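Long-range contact in Phosphoglucomutase/phosphomannomutase family protein (Burkholderia thailandensis, PDB 3UW2), which probably catalyses intramolecular phosphoryl transfer on hexose phosphates, as expected of a metal-dependent phosphohexose mutase: residues V306-R310 / F439-R443. Residues are numbered along the deposited sequence; the frame is centred on the assembly and turned at random.
Sequences VKCTR and FGLAR
Phe439 carries the largest share of this interface, its ring set mainly against backbone atoms of 306-310, with Arg310 CB beside CD2. The far end of the ring does the touching: Phe439 CE2 lies 3.6 Å from Cys308 O, and Phe439 CZ 4.1 Å from Lys307 O. With chi1 at 84°, CG sits between the backbone N and the carbonyl carbon, and the ring reaches obliquely toward these carbonyls. Arg432, from the adjacent strand 431-435, makes a cation-pi contact with the ring and donates to both Val306 O and Cys308 O, so the guanidinium links the loop to the sheet. Leu441 meets the loop through one methyl. Leu441 CD2 is 3.7 Å from Val306 O and 3.8 Å from Lys307 CG, while its CB lies at the edge of the Phe439 ring, in plane. Farther along the strand, the extended Lys307 chain crosses the Arg443 side chain at about a right angle, with Lys307 CE 3.6 Å from Arg443 NH1. Lys307 NZ is 3.8 Å from Arg443 NH1, a like-charge approach probably moderated by their separate salt bridges, Lys307 to Glu396 and Arg443 NE to Asp429. No hydrogen bond joins the two segments directly; apart from the Lys307/Arg443 charge pair they meet by van der Waals packing, with neighbouring residues supplying polar links; Glu456 of strand 451-457 bonds Thr309 OG1 and Arg310 N. The arrangement is an interdomain interface of the four-domain phosphohexose mutase fold: the loop between strand 301-305 and helix 311-318 of alpha/beta/alpha domain III packs on the antiparallel sheet of the C-terminal domain.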
loop_
_atom_site.group_PDB
_atom_site.type_symbol
_atom_site.label_atom_id
_atom_site.label_comp_id
_atom_site.label_asym_id
_atom_site.label_seq_id
_atom_site.Cartn_x
_atom_site.Cartn_y
_atom_site.Cartn_z
ATOM N N VAL A 306 8.847 9.393 5.766
ATOM C CA VAL A 306 10.259 9.603 5.997
ATOM C C VAL A 306 11.272 8.703 5.260
ATOM O O VAL A 306 12.497 8.898 5.399
ATOM C CB VAL A 306 10.543 9.420 7.475
ATOM C CG1 VAL A 306 10.011 10.644 8.272
ATOM C CG2 VAL A 306 10.023 8.048 7.926
ATOM N N LYS A 307 10.821 7.670 4.585
ATOM C CA LYS A 307 11.736 6.907 3.707
ATOM C C LYS A 307 11.979 7.521 2.308
ATOM O O LYS A 307 12.750 6.965 1.542
ATOM C CB LYS A 307 11.189 5.496 3.479
ATOM C CG LYS A 307 11.240 4.624 4.741
ATOM C CD LYS A 307 10.541 3.270 4.555
ATOM C CE LYS A 307 10.749 2.427 5.823
ATOM N NZ LYS A 307 10.331 1.004 5.657
ATOM N N CYS A 308 11.264 8.607 1.941
ATOM C CA CYS A 308 11.243 9.101 0.561
ATOM C C CYS A 308 12.467 9.978 0.283
ATOM O O CYS A 308 13.006 10.535 1.199
ATOM C CB CYS A 308 9.977 9.885 0.277
ATOM S SG CYS A 308 8.552 8.784 0.025
ATOM N N THR A 309 12.857 10.106 -0.983
ATOM C CA THR A 309 13.994 10.972 -1.401
ATOM C C THR A 309 13.974 12.393 -0.810
ATOM O O THR A 309 12.919 13.006 -0.684
ATOM C CB THR A 309 14.091 11.092 -2.951
ATOM O OG1 THR A 309 15.176 11.947 -3.285
ATOM C CG2 THR A 309 12.878 11.653 -3.550
ATOM N N ARG A 310 15.154 12.875 -0.420
ATOM C CA ARG A 310 15.395 14.296 -0.084
ATOM C C ARG A 310 14.796 15.180 -1.230
ATOM O O ARG A 310 14.312 16.284 -0.991
ATOM C CB ARG A 310 16.914 14.533 0.160
ATOM C CG ARG A 310 17.233 15.803 0.986
ATOM C CD ARG A 310 18.692 16.014 1.457
ATOM N NE ARG A 310 19.471 16.921 0.598
ATOM C CZ ARG A 310 19.752 16.697 -0.695
ATOM N NH1 ARG A 310 20.485 17.573 -1.398
ATOM N NH2 ARG A 310 19.307 15.597 -1.304
ATOM N N PHE A 439 20.644 12.153 3.178
ATOM C CA PHE A 439 19.983 11.897 4.464
ATOM C C PHE A 439 20.209 10.489 4.908
ATOM O O PHE A 439 20.472 9.610 4.066
ATOM C CB PHE A 439 18.446 12.169 4.427
ATOM C CG PHE A 439 17.642 11.023 3.893
ATOM C CD1 PHE A 439 17.268 9.934 4.724
ATOM C CD2 PHE A 439 17.209 11.028 2.565
ATOM C CE1 PHE A 439 16.483 8.887 4.215
ATOM C CE2 PHE A 439 16.462 9.972 2.044
ATOM C CZ PHE A 439 16.091 8.907 2.873
ATOM N N GLY A 440 20.191 10.302 6.234
ATOM C CA GLY A 440 20.246 8.975 6.912
ATOM C C GLY A 440 18.947 8.798 7.720
ATOM O O GLY A 440 18.388 9.775 8.265
ATOM N N LEU A 441 18.404 7.590 7.728
ATOM C CA LEU A 441 17.198 7.284 8.491
ATOM C C LEU A 441 17.470 6.034 9.323
ATOM O O LEU A 441 17.902 5.024 8.774
ATOM C CB LEU A 441 16.011 7.038 7.564
ATOM C CG LEU A 441 14.742 6.496 8.267
ATOM C CD1 LEU A 441 14.100 7.536 9.192
ATOM C CD2 LEU A 441 13.696 5.964 7.304
ATOM N N ALA A 442 17.248 6.125 10.630
ATOM C CA ALA A 442 17.172 4.972 11.539
ATOM C C ALA A 442 15.827 5.031 12.234
ATOM O O ALA A 442 15.472 6.069 12.805
ATOM C CB ALA A 442 18.271 5.030 12.578
ATOM N N ARG A 443 15.062 3.950 12.161
ATOM C CA ARG A 443 13.730 3.938 12.793
ATOM C C ARG A 443 13.360 2.566 13.314
ATOM O O ARG A 443 14.088 1.601 13.114
ATOM C CB ARG A 443 12.653 4.481 11.835
ATOM C CG ARG A 443 12.267 3.547 10.691
ATOM C CD ARG A 443 11.225 4.170 9.772
ATOM N NE ARG A 443 9.866 4.011 10.278
ATOM C CZ ARG A 443 9.048 2.996 9.987
ATOM N NH1 ARG A 443 9.421 2.009 9.162
ATOM N NH2 ARG A 443 7.827 2.984 10.498
#